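PDB 3MKH: nitroalkane oxidase from Podospora anserina, which oxidises primary and secondary nitroalkanes to aldehydes or ketones using FAD, consuming oxygen and releasing nitrite and hydrogen peroxide. Local coordinates for residues N24-A29 with S91-I96; Q63-H68 with P105-A110; E77-V82 with A274-A279; A185-R190 with I209-A214; L216-E221 with V248-K253. All blocks are in the same frame, centred on the assembly; numbering follows the deposited sequence.

Interaction 1 of 5, residues N24-A29 with S91-I96; sequences NLLMPA and SAALTI
L26 carries this contact, with its two methyls pressed into the side of the helix that holds A92, A93 and I96. The first torsion (chi1 -58°) sets CG beside the backbone N and anti to the carbonyl carbon, and from CG the branch forks across that surface. CD1 goes to A93, 4.0 Å from CB, while CD2 lies 3.9 Å from the CB of A92 and also meets the tip of I96, with L26 CD2 and I96 CD1 4.0 Å apart. One turn further on, A29 meets A92 methyl to methyl, CB to CB at 3.7 Å. The nearest CA atoms are those of L26 and A92, 6.1 Å apart. The segments belong to helices 9-33 and 90-109 of the helical N-terminal domain of the acyl-CoA dehydrogenase fold, and their local axes approach to 9.4 Å, inclined at 121°. Contacts across the pair are apolar, with no hydrogen bond. C85 of helix 75-88 packs against both L26 and A93, and Y51 and A54 of helix 48-56 pack on I96. On helix 90-109, L94 touches the FAD.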
# COMPACT_ATOMS: atom_id res chain seq x y z
N ASN A 24 -5.57 9.92 -35.93
CA ASN A 24 -5.77 9.58 -37.34
C ASN A 24 -5.41 8.16 -37.72
O ASN A 24 -6.01 7.60 -38.62
CB ASN A 24 -5.00 10.53 -38.25
CG ASN A 24 -5.60 11.92 -38.27
OD1 ASN A 24 -6.79 12.10 -38.02
ND2 ASN A 24 -4.78 12.90 -38.59
N LEU A 25 -4.40 7.61 -37.06
CA LEU A 25 -3.89 6.28 -37.42
C LEU A 25 -4.30 5.21 -36.41
O LEU A 25 -4.86 4.17 -36.78
CB LEU A 25 -2.38 6.32 -37.59
CG LEU A 25 -1.89 6.77 -38.97
CD1 LEU A 25 -2.82 7.80 -39.57
CD2 LEU A 25 -0.48 7.31 -38.91
N LEU A 26 -4.09 5.48 -35.13
CA LEU A 26 -4.32 4.44 -34.12
C LEU A 26 -5.80 4.15 -33.83
O LEU A 26 -6.19 2.98 -33.64
CB LEU A 26 -3.55 4.77 -32.84
CG LEU A 26 -2.04 4.92 -33.02
CD1 LEU A 26 -1.35 5.25 -31.70
CD2 LEU A 26 -1.39 3.69 -33.68
N MET A 27 -6.62 5.19 -33.77
CA MET A 27 -8.05 4.98 -33.52
C MET A 27 -8.71 4.15 -34.63
O MET A 27 -9.49 3.23 -34.34
CB MET A 27 -8.77 6.31 -33.31
CG MET A 27 -8.45 6.96 -31.97
SD MET A 27 -9.42 8.45 -31.63
CE MET A 27 -11.10 7.79 -31.62
N PRO A 28 -8.41 4.46 -35.89
CA PRO A 28 -8.95 3.61 -36.96
C PRO A 28 -8.41 2.18 -36.93
O PRO A 28 -9.15 1.26 -37.27
CB PRO A 28 -8.51 4.33 -38.23
CG PRO A 28 -8.40 5.76 -37.83
CD PRO A 28 -7.87 5.72 -36.42
N ALA A 29 -7.16 1.99 -36.53
CA ALA A 29 -6.61 0.65 -36.39
C ALA A 29 -7.48 -0.15 -35.41
O ALA A 29 -7.76 -1.31 -35.64
CB ALA A 29 -5.15 0.71 -35.90
N SER A 91 -2.60 -0.94 -28.06
CA SER A 91 -2.24 -2.15 -28.80
C SER A 91 -1.59 -1.85 -30.15
O SER A 91 -0.48 -2.32 -30.44
CB SER A 91 -3.44 -3.09 -28.96
OG SER A 91 -3.06 -4.29 -29.62
N ALA A 92 -2.26 -1.04 -30.97
CA ALA A 92 -1.70 -0.69 -32.27
C ALA A 92 -0.43 0.14 -32.09
O ALA A 92 0.51 0.04 -32.89
CB ALA A 92 -2.72 0.07 -33.12
N ALA A 93 -0.37 0.93 -31.03
CA ALA A 93 0.85 1.68 -30.73
C ALA A 93 2.04 0.75 -30.48
O ALA A 93 3.14 0.99 -30.98
CB ALA A 93 0.64 2.60 -29.52
N LEU A 94 1.83 -0.30 -29.70
CA LEU A 94 2.95 -1.14 -29.29
C LEU A 94 3.61 -1.82 -30.49
O LEU A 94 4.83 -1.99 -30.53
CB LEU A 94 2.49 -2.18 -28.25
CG LEU A 94 3.64 -3.01 -27.67
CD1 LEU A 94 4.72 -2.09 -27.12
CD2 LEU A 94 3.14 -3.97 -26.61
N THR A 95 2.81 -2.22 -31.48
CA THR A 95 3.38 -2.85 -32.67
C THR A 95 4.38 -1.91 -33.34
O THR A 95 5.48 -2.32 -33.73
CB THR A 95 2.28 -3.27 -33.65
OG1 THR A 95 1.52 -4.32 -33.04
CG2 THR A 95 2.87 -3.81 -34.95
N ILE A 96 4.01 -0.64 -33.44
CA ILE A 96 4.91 0.37 -33.96
C ILE A 96 6.13 0.57 -33.08
O ILE A 96 7.26 0.54 -33.56
CB ILE A 96 4.18 1.71 -34.18
CG1 ILE A 96 3.07 1.52 -35.21
CG2 ILE A 96 5.14 2.78 -34.64
CD1 ILE A 96 2.12 2.70 -35.33

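Interaction 2 of 5, residues Q63-H68 with P105-A110; sequences QISPAH and PINLAA
S65 and N107 bring the two backbones to their nearest approach, with CA atoms 5.8 Å apart. Residues 63-68 are loop with a brief 3-10 turn at P66 and A67, closed by H68 N bonding to S65 O at 2.8 Å. Residues 105-110 run through the C-terminal part of helix 90-109, and A110 N still bonds to I106 O. The N107 side chain reaches out from the helix into the bend of the loop, its amide lying beside Q63 O and S65 N; the N107 and I64 side chains cross at about a right angle. This belongs to the helical N-terminal domain: the loop leading from helix 48-56 to helix 75-88 is laid along the far end of helix 90-109, with L118 of helix 115-118 touching I64, H68 and I106. H68 lies against the C-terminal turn of helix 90-109. Its ring is nearly parallel to the N107 amide, the planes 16° apart, and CE1 presents the ring edge to N107 O at 3.5 Å. NE2 is 3.5 Å from the CB of A110 and also bonds a water at 2.9 Å, which in turn donates to A110 O. An alanine in place of H68 would probably leave that water without one of its partners and open a gap beside A110. On the loop, S65 OG accepts a weak bond from A67 N.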
# COMPACT_ATOMS: atom_id res chain seq x y z
N GLN A 63 12.68 6.45 -35.55
CA GLN A 63 13.20 5.45 -34.62
C GLN A 63 14.67 5.16 -34.89
O GLN A 63 15.28 4.38 -34.18
CB GLN A 63 12.39 4.15 -34.73
CG GLN A 63 10.95 4.32 -34.31
CD GLN A 63 10.10 3.11 -34.63
OE1 GLN A 63 10.47 2.27 -35.46
NE2 GLN A 63 8.95 3.02 -33.98
N ILE A 64 15.23 5.76 -35.94
CA ILE A 64 16.61 5.46 -36.32
C ILE A 64 17.49 6.67 -36.00
O ILE A 64 17.11 7.82 -36.24
CB ILE A 64 16.71 5.06 -37.82
CG1 ILE A 64 16.02 3.70 -38.01
CG2 ILE A 64 18.17 4.96 -38.28
CD1 ILE A 64 15.85 3.30 -39.47
N SER A 65 18.65 6.42 -35.43
CA SER A 65 19.48 7.53 -34.98
C SER A 65 20.04 8.34 -36.16
O SER A 65 20.30 7.81 -37.23
CB SER A 65 20.59 6.99 -34.09
OG SER A 65 21.81 7.02 -34.78
N PRO A 66 20.23 9.66 -35.96
CA PRO A 66 20.84 10.50 -37.01
C PRO A 66 22.16 9.94 -37.51
O PRO A 66 22.49 10.13 -38.68
CB PRO A 66 21.08 11.82 -36.29
CG PRO A 66 19.95 11.88 -35.26
CD PRO A 66 19.84 10.44 -34.78
N ALA A 67 22.89 9.23 -36.65
CA ALA A 67 24.16 8.66 -37.06
C ALA A 67 24.00 7.65 -38.19
O ALA A 67 24.95 7.39 -38.93
CB ALA A 67 24.90 8.05 -35.86
N HIS A 68 22.80 7.07 -38.33
CA HIS A 68 22.55 6.13 -39.42
C HIS A 68 21.60 6.65 -40.49
O HIS A 68 21.00 5.86 -41.24
CB HIS A 68 22.10 4.78 -38.87
CG HIS A 68 23.09 4.19 -37.92
ND1 HIS A 68 22.92 4.21 -36.56
CD2 HIS A 68 24.32 3.67 -38.14
CE1 HIS A 68 23.98 3.68 -35.98
NE2 HIS A 68 24.84 3.34 -36.92
N PRO A 105 19.23 -1.97 -30.99
CA PRO A 105 20.59 -2.54 -30.95
C PRO A 105 21.43 -2.10 -32.13
O PRO A 105 22.64 -1.93 -31.98
CB PRO A 105 20.34 -4.05 -31.00
CG PRO A 105 18.98 -4.20 -30.38
CD PRO A 105 18.20 -3.03 -30.92
N ILE A 106 20.80 -1.90 -33.28
CA ILE A 106 21.49 -1.41 -34.46
C ILE A 106 21.90 0.06 -34.32
O ILE A 106 23.01 0.43 -34.71
CB ILE A 106 20.66 -1.67 -35.73
CG1 ILE A 106 20.45 -3.18 -35.89
CG2 ILE A 106 21.38 -1.14 -36.96
CD1 ILE A 106 19.47 -3.56 -36.96
N ASN A 107 21.03 0.90 -33.75
CA ASN A 107 21.41 2.27 -33.40
C ASN A 107 22.61 2.25 -32.47
O ASN A 107 23.50 3.11 -32.58
CB ASN A 107 20.27 3.00 -32.68
CG ASN A 107 19.16 3.42 -33.61
OD1 ASN A 107 18.00 3.55 -33.20
ND2 ASN A 107 19.49 3.64 -34.87
N LEU A 108 22.64 1.29 -31.55
CA LEU A 108 23.70 1.24 -30.54
C LEU A 108 25.04 0.68 -31.04
O LEU A 108 26.09 1.09 -30.57
CB LEU A 108 23.25 0.47 -29.29
CG LEU A 108 22.07 1.05 -28.49
CD1 LEU A 108 21.62 0.08 -27.42
CD2 LEU A 108 22.42 2.40 -27.87
N ALA A 109 25.01 -0.24 -32.00
CA ALA A 109 26.21 -1.04 -32.27
C ALA A 109 26.54 -1.29 -33.74
O ALA A 109 27.51 -1.98 -34.05
CB ALA A 109 26.13 -2.38 -31.53
N ALA A 110 25.74 -0.75 -34.65
CA ALA A 110 25.93 -1.03 -36.06
C ALA A 110 27.37 -0.75 -36.47
O ALA A 110 28.00 0.19 -35.97
CB ALA A 110 24.98 -0.19 -36.89
O HOH W 1 26.75 2.73 -34.82

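Interaction 3 of 5, residues E77-V82 with A274-A279; sequences ESAILV and AVLVGA
A79 and A279 bring the helices together, their CA atoms only 5.3 Å apart and their CB atoms 3.9 Å apart. The local axes approach to 8.5 Å and run in broadly the same direction, 38° apart. Most of the contact is apolar. V82 divides its methyls between two residues of the other helix: CG1 goes to the CB of A279, while CG2 meets the CG of L276 at 4.0 Å, the two side chains crossing at about a right angle. L276 lies alongside, and its CD1 is 3.9 Å from the CB of S78 and close to the backbone N of A79. Its first two torsions (chi1 -91°, chi2 20°) fall outside the usual staggered positions, so the isobutyl group is in an uncommon conformation as it reaches S78 and V82. A second kind of contact sets methyls against peptide oxygens. A279 CB lies 3.4 Å from A79 O, and V82 CG1 is 3.6 Å from L276 O. No hydrogen bond crosses between the helices; S78 OG makes a weak hydrogen bond to T74 O. Around the pair, A335 and M338 of helix 311-340 touch V275, T331 of the same helix packs on A279, and Y426 of the second subunit packs on I80. The arrangement joins helix 75-88 of the N-terminal helical domain to helix 262-298 of the C-terminal helical bundle, the two helical parts of the acyl-CoA dehydrogenase fold. V277, on the side turned from this contact, touches D399, the inferred proton acceptor.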
# COMPACT_ATOMS: atom_id res chain seq x y z
N GLU A 77 11.23 13.64 -26.26
CA GLU A 77 10.23 13.74 -27.33
C GLU A 77 9.57 12.39 -27.60
O GLU A 77 8.38 12.31 -27.90
CB GLU A 77 10.85 14.32 -28.61
CG GLU A 77 10.89 15.83 -28.62
CD GLU A 77 12.02 16.42 -29.47
OE1 GLU A 77 12.91 15.66 -29.95
OE2 GLU A 77 12.02 17.66 -29.65
N SER A 78 10.36 11.33 -27.51
CA SER A 78 9.82 9.99 -27.60
C SER A 78 8.82 9.72 -26.47
O SER A 78 7.78 9.11 -26.70
CB SER A 78 10.95 8.96 -27.55
OG SER A 78 11.65 8.99 -28.77
N ALA A 79 9.13 10.19 -25.27
CA ALA A 79 8.24 9.98 -24.13
C ALA A 79 6.93 10.71 -24.34
O ALA A 79 5.86 10.23 -23.95
CB ALA A 79 8.91 10.43 -22.83
N ILE A 80 7.00 11.88 -24.97
CA ILE A 80 5.81 12.66 -25.27
C ILE A 80 4.93 11.90 -26.27
O ILE A 80 3.73 11.73 -26.06
CB ILE A 80 6.16 14.07 -25.79
CG1 ILE A 80 6.72 14.91 -24.63
CG2 ILE A 80 4.94 14.72 -26.44
CD1 ILE A 80 7.44 16.20 -25.05
N LEU A 81 5.54 11.41 -27.34
CA LEU A 81 4.79 10.65 -28.33
C LEU A 81 4.15 9.41 -27.71
O LEU A 81 2.96 9.12 -27.91
CB LEU A 81 5.71 10.25 -29.49
CG LEU A 81 5.12 9.24 -30.48
CD1 LEU A 81 3.97 9.85 -31.25
CD2 LEU A 81 6.20 8.76 -31.46
N VAL A 82 4.95 8.65 -26.97
CA VAL A 82 4.48 7.39 -26.39
C VAL A 82 3.32 7.59 -25.39
O VAL A 82 2.35 6.82 -25.39
CB VAL A 82 5.63 6.61 -25.72
CG1 VAL A 82 5.10 5.45 -24.93
CG2 VAL A 82 6.61 6.11 -26.79
N ALA A 274 13.04 1.27 -21.03
CA ALA A 274 12.55 1.47 -19.66
C ALA A 274 11.94 2.87 -19.48
O ALA A 274 10.91 3.03 -18.82
CB ALA A 274 13.69 1.25 -18.65
N VAL A 275 12.59 3.87 -20.06
CA VAL A 275 12.08 5.24 -20.00
C VAL A 275 10.73 5.31 -20.70
O VAL A 275 9.79 5.93 -20.21
CB VAL A 275 13.07 6.25 -20.66
CG1 VAL A 275 12.48 7.67 -20.71
CG2 VAL A 275 14.42 6.25 -19.93
N LEU A 276 10.63 4.65 -21.85
CA LEU A 276 9.43 4.72 -22.67
C LEU A 276 8.28 3.92 -22.04
O LEU A 276 7.12 4.26 -22.22
CB LEU A 276 9.71 4.25 -24.09
CG LEU A 276 10.13 5.35 -25.09
CD1 LEU A 276 10.66 6.62 -24.44
CD2 LEU A 276 11.06 4.83 -26.16
N VAL A 277 8.62 2.88 -21.28
CA VAL A 277 7.62 2.18 -20.47
C VAL A 277 7.05 3.10 -19.39
O VAL A 277 5.86 3.03 -19.06
CB VAL A 277 8.19 0.86 -19.85
CG1 VAL A 277 7.22 0.31 -18.78
CG2 VAL A 277 8.41 -0.18 -20.96
N GLY A 278 7.91 3.96 -18.84
CA GLY A 278 7.45 5.00 -17.93
C GLY A 278 6.35 5.80 -18.62
O GLY A 278 5.24 5.98 -18.10
N ALA A 279 6.64 6.21 -19.84
CA ALA A 279 5.70 7.03 -20.58
C ALA A 279 4.42 6.27 -20.93
O ALA A 279 3.34 6.86 -20.96
CB ALA A 279 6.36 7.63 -21.82

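Interaction 4 of 5, residues A185-R190 with I209-A214; sequences ACVVCR and ILVTRA. With SO4 (sulfate ion), chain G.
A185 and V211 pair through their peptide groups: V211 N lies in the plane of the A185 carbonyl, whereas A185 N is tilted from that of V211, both bonds being 2.9 Å long. V187 and I209 form the next hydrogen-bonded pair, again with two 2.9 Å bonds, and V187 N sits above the carbonyl plane of I209, 36° out of it. The guanidinium of R190 receives a sulfate oxygen at its edge, O3 lying 3.0 Å from NH1; the ion is probably from the crystallisation liquor. C186 and L210 make the intervening non-hydrogen-bonded pair, with C186 SG 3.5 Å from L210 CD2. On the opposite face, V187 CG2 meets V211 CG2 at 3.8 Å, crossing obliquely, and C189 SG comes within 4.1 Å of I209 CD1. T212, at the N-cap, caps a backbone N of the following helix with its side chain, and its own N bonds to D215 OD2. Strand 184-191 lies between strand 206-212 and the parallel strand 130-133, whose S131 and V133 bond to the backbone of C186. Helix 90-109 covers the C186 and L210 face through P105 and I106, while A155 of strand 154-158 touches C189 and I209.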
# COMPACT_ATOMS: atom_id res chain seq x y z
N ALA A 185 15.22 -9.11 -37.62
CA ALA A 185 15.19 -9.56 -36.24
C ALA A 185 16.58 -9.44 -35.64
O ALA A 185 17.55 -9.89 -36.25
CB ALA A 185 14.69 -11.01 -36.16
N CYS A 186 16.70 -8.83 -34.46
CA CYS A 186 17.95 -8.86 -33.70
C CYS A 186 17.88 -10.02 -32.71
O CYS A 186 17.21 -9.92 -31.69
CB CYS A 186 18.18 -7.55 -32.95
SG CYS A 186 18.55 -6.16 -34.06
N VAL A 187 18.56 -11.12 -33.03
CA VAL A 187 18.40 -12.34 -32.24
C VAL A 187 19.50 -12.43 -31.21
O VAL A 187 20.70 -12.49 -31.53
CB VAL A 187 18.38 -13.60 -33.11
CG1 VAL A 187 18.18 -14.87 -32.24
CG2 VAL A 187 17.28 -13.49 -34.15
N VAL A 188 19.08 -12.39 -29.95
CA VAL A 188 20.00 -12.52 -28.85
C VAL A 188 20.18 -13.99 -28.56
O VAL A 188 19.21 -14.73 -28.32
CB VAL A 188 19.49 -11.78 -27.61
CG1 VAL A 188 20.54 -11.83 -26.48
CG2 VAL A 188 19.17 -10.34 -27.98
N CYS A 189 21.43 -14.43 -28.59
CA CYS A 189 21.70 -15.85 -28.43
C CYS A 189 23.06 -16.08 -27.77
O CYS A 189 23.82 -15.13 -27.54
CB CYS A 189 21.64 -16.54 -29.79
SG CYS A 189 22.65 -15.72 -31.05
N ARG A 190 23.36 -17.33 -27.46
CA ARG A 190 24.69 -17.65 -26.95
C ARG A 190 25.54 -18.46 -27.93
O ARG A 190 25.07 -19.42 -28.56
CB ARG A 190 24.61 -18.29 -25.56
CG ARG A 190 24.19 -19.72 -25.57
CD ARG A 190 24.24 -20.31 -24.18
NE ARG A 190 23.37 -21.48 -24.14
CZ ARG A 190 23.76 -22.69 -24.52
NH1 ARG A 190 25.00 -22.88 -24.94
NH2 ARG A 190 22.90 -23.71 -24.48
N ILE A 209 22.76 -11.46 -33.32
CA ILE A 209 22.92 -11.73 -34.75
C ILE A 209 21.66 -11.33 -35.47
O ILE A 209 20.56 -11.69 -35.04
CB ILE A 209 23.20 -13.24 -35.01
CG1 ILE A 209 24.37 -13.71 -34.14
CG2 ILE A 209 23.47 -13.50 -36.48
CD1 ILE A 209 24.82 -15.12 -34.44
N LEU A 210 21.81 -10.59 -36.56
CA LEU A 210 20.69 -10.21 -37.40
C LEU A 210 20.16 -11.40 -38.18
O LEU A 210 20.93 -12.26 -38.62
CB LEU A 210 21.08 -9.07 -38.36
CG LEU A 210 21.62 -7.80 -37.70
CD1 LEU A 210 21.90 -6.69 -38.74
CD2 LEU A 210 20.66 -7.32 -36.59
N VAL A 211 18.84 -11.45 -38.33
CA VAL A 211 18.18 -12.41 -39.20
C VAL A 211 17.09 -11.68 -39.99
O VAL A 211 16.14 -11.14 -39.41
CB VAL A 211 17.53 -13.57 -38.41
CG1 VAL A 211 16.75 -14.50 -39.35
CG2 VAL A 211 18.59 -14.35 -37.64
N THR A 212 17.23 -11.67 -41.31
CA THR A 212 16.27 -10.97 -42.17
C THR A 212 15.31 -11.98 -42.77
O THR A 212 15.58 -13.18 -42.79
CB THR A 212 16.97 -10.20 -43.32
OG1 THR A 212 17.56 -11.13 -44.24
CG2 THR A 212 18.04 -9.28 -42.77
N ARG A 213 14.18 -11.49 -43.26
CA ARG A 213 13.25 -12.36 -43.98
C ARG A 213 13.95 -13.01 -45.19
O ARG A 213 13.74 -14.17 -45.49
CB ARG A 213 11.99 -11.61 -44.40
CG ARG A 213 11.04 -12.42 -45.27
CD ARG A 213 10.66 -13.79 -44.65
NE ARG A 213 9.59 -14.38 -45.46
CZ ARG A 213 8.30 -14.13 -45.28
NH1 ARG A 213 7.91 -13.35 -44.28
NH2 ARG A 213 7.39 -14.67 -46.09
N ALA A 214 14.82 -12.25 -45.86
CA ALA A 214 15.61 -12.79 -46.97
C ALA A 214 16.49 -13.98 -46.53
O ALA A 214 16.59 -14.97 -47.26
CB ALA A 214 16.46 -11.71 -47.61
S SO4 G . 24.94 -26.71 -26.21
O1 SO4 G . 24.24 -27.89 -25.71
O2 SO4 G . 24.03 -25.94 -27.04
O3 SO4 G . 25.37 -25.90 -25.07
O4 SO4 G . 26.09 -27.14 -27.01

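Interaction 5 of 5, residues L216-E221 with V248-K253; sequences LDRNGE and VRVPTK
N219 grips the backbone of R249 with both ends of its amide. OD1 accepts from R249 N at 2.9 Å, the donor standing above the carbonyl plane, while ND2 gives an almost straight bond (177°) to R249 O at 3.0 Å, with that oxygen in the amide plane. The side chain has CG anti to its carbonyl carbon, beside the backbone N (chi1 -81°), which sets CG toward the strand; ND2 is also bonded to D215 O. R218, the residue before, donates to the same oxygen of R249. Its chain leaves the helix with CG anti to the backbone N and bends at chi3 (51°), and NH2 donates to R249 O at 2.9 Å in the carbonyl plane, with NH1 adding a weak bond. NH2 also forms a salt bridge with D215 OD1, and the R218 tip meets the tip of P251, NH2 to CD 3.8 Å. Helix 213-219 is thus tied by its last turn to strand 242-251 of the beta domain, N219 mimicking a neighbouring strand by binding both N and O of one residue. The strand's other edge pairs with strand 161-168, where V248 and V250 bond to I164 and W162. An alanine in place of N219 would probably leave R249 N without its acceptor, and R249 O with R218 but without its ND2 donor. L216 CD2 rests on V248 CG2, 4.0 Å away, while OD1 of N219 also touches R249 CB.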
# COMPACT_ATOMS: atom_id res chain seq x y z
N LEU A 216 15.78 -16.01 -44.01
CA LEU A 216 14.84 -17.09 -43.74
C LEU A 216 14.40 -17.78 -45.02
O LEU A 216 14.35 -19.00 -45.07
CB LEU A 216 13.63 -16.60 -42.94
CG LEU A 216 13.98 -16.10 -41.53
CD1 LEU A 216 12.76 -15.59 -40.81
CD2 LEU A 216 14.67 -17.20 -40.71
N ASP A 217 14.10 -17.00 -46.04
CA ASP A 217 13.64 -17.55 -47.32
C ASP A 217 14.77 -18.34 -47.97
O ASP A 217 14.55 -19.39 -48.58
CB ASP A 217 13.21 -16.44 -48.28
CG ASP A 217 11.93 -15.73 -47.84
OD1 ASP A 217 11.20 -16.24 -46.95
OD2 ASP A 217 11.64 -14.66 -48.42
N ARG A 218 15.99 -17.82 -47.86
CA ARG A 218 17.15 -18.48 -48.45
C ARG A 218 17.39 -19.84 -47.79
O ARG A 218 17.71 -20.82 -48.46
CB ARG A 218 18.38 -17.57 -48.33
CG ARG A 218 19.69 -18.21 -48.76
CD ARG A 218 20.82 -17.18 -48.73
NE ARG A 218 20.88 -16.48 -47.44
CZ ARG A 218 21.44 -16.99 -46.35
NH1 ARG A 218 21.98 -18.20 -46.38
NH2 ARG A 218 21.46 -16.28 -45.22
N ASN A 219 17.21 -19.89 -46.47
CA ASN A 219 17.36 -21.13 -45.72
C ASN A 219 16.27 -22.17 -45.97
O ASN A 219 16.45 -23.33 -45.62
CB ASN A 219 17.47 -20.84 -44.23
CG ASN A 219 18.86 -20.42 -43.83
OD1 ASN A 219 19.72 -21.25 -43.56
ND2 ASN A 219 19.09 -19.11 -43.79
N GLY A 220 15.14 -21.74 -46.53
CA GLY A 220 14.10 -22.67 -46.97
C GLY A 220 13.10 -23.16 -45.92
O GLY A 220 13.16 -22.77 -44.76
N GLU A 221 12.18 -24.02 -46.35
CA GLU A 221 11.10 -24.51 -45.50
C GLU A 221 11.61 -25.08 -44.18
O GLU A 221 12.63 -25.77 -44.13
CB GLU A 221 10.28 -25.59 -46.20
CG GLU A 221 9.85 -25.26 -47.62
CD GLU A 221 9.09 -26.41 -48.27
OE1 GLU A 221 8.89 -26.37 -49.51
OE2 GLU A 221 8.71 -27.36 -47.55
N VAL A 248 19.21 -21.95 -39.04
CA VAL A 248 19.20 -20.72 -39.80
C VAL A 248 20.64 -20.25 -40.00
O VAL A 248 21.29 -19.83 -39.04
CB VAL A 248 18.41 -19.62 -39.08
CG1 VAL A 248 18.54 -18.29 -39.84
CG2 VAL A 248 16.94 -20.02 -38.93
N ARG A 249 21.12 -20.31 -41.23
CA ARG A 249 22.50 -19.96 -41.51
C ARG A 249 22.61 -18.55 -42.09
O ARG A 249 21.90 -18.20 -43.03
CB ARG A 249 23.12 -20.97 -42.49
CG ARG A 249 23.07 -22.40 -41.97
CD ARG A 249 23.80 -23.38 -42.90
NE ARG A 249 23.95 -24.70 -42.28
CZ ARG A 249 22.99 -25.62 -42.23
NH1 ARG A 249 21.79 -25.36 -42.76
NH2 ARG A 249 23.21 -26.79 -41.65
N VAL A 250 23.52 -17.76 -41.52
CA VAL A 250 23.72 -16.40 -42.01
C VAL A 250 25.22 -16.09 -42.15
O VAL A 250 26.05 -16.66 -41.44
CB VAL A 250 23.06 -15.35 -41.08
CG1 VAL A 250 21.55 -15.57 -41.02
CG2 VAL A 250 23.69 -15.40 -39.69
N PRO A 251 25.54 -15.20 -43.08
CA PRO A 251 26.94 -14.82 -43.29
C PRO A 251 27.45 -13.99 -42.12
O PRO A 251 26.66 -13.53 -41.27
CB PRO A 251 26.90 -14.02 -44.60
CG PRO A 251 25.49 -13.47 -44.65
CD PRO A 251 24.62 -14.52 -44.01
N THR A 252 28.75 -13.79 -42.06
CA THR A 252 29.35 -13.15 -40.90
C THR A 252 29.00 -11.66 -40.81
O THR A 252 29.03 -11.09 -39.73
CB THR A 252 30.88 -13.35 -40.87
OG1 THR A 252 31.44 -12.85 -42.08
CG2 THR A 252 31.21 -14.83 -40.72
N LYS A 253 28.65 -11.04 -41.93
CA LYS A 253 28.20 -9.65 -41.87
C LYS A 253 26.97 -9.50 -40.97
O LYS A 253 26.72 -8.42 -40.44
CB LYS A 253 27.91 -9.09 -43.27
CG LYS A 253 26.76 -9.75 -44.00
CD LYS A 253 26.51 -9.07 -45.34
CE LYS A 253 25.37 -9.72 -46.09
NZ LYS A 253 25.15 -9.12 -47.42

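Helix 90-109 serves interactions 1 and 2, whose centres are 24 Å apart and which are joined by a probable hydrogen bond from Q63 NE2 to I96 O, 3.0 Å. Interaction 3, with its centre 16 Å from that of interaction 1, is beside D399, the inferred proton acceptor, which V277 touches; the side chain of L276 is about 7 Å from that of D399. Interaction 2 meets interaction 4 where I106 packs on C186 and L210, joining the helical domain to the sheet. Interactions 4 and 5 share helix 213-219 and touch through V211 and L216. FAD contacts L94 of segment 91-96, while the side chain of C186 in interaction 4 is about 9 Å from it.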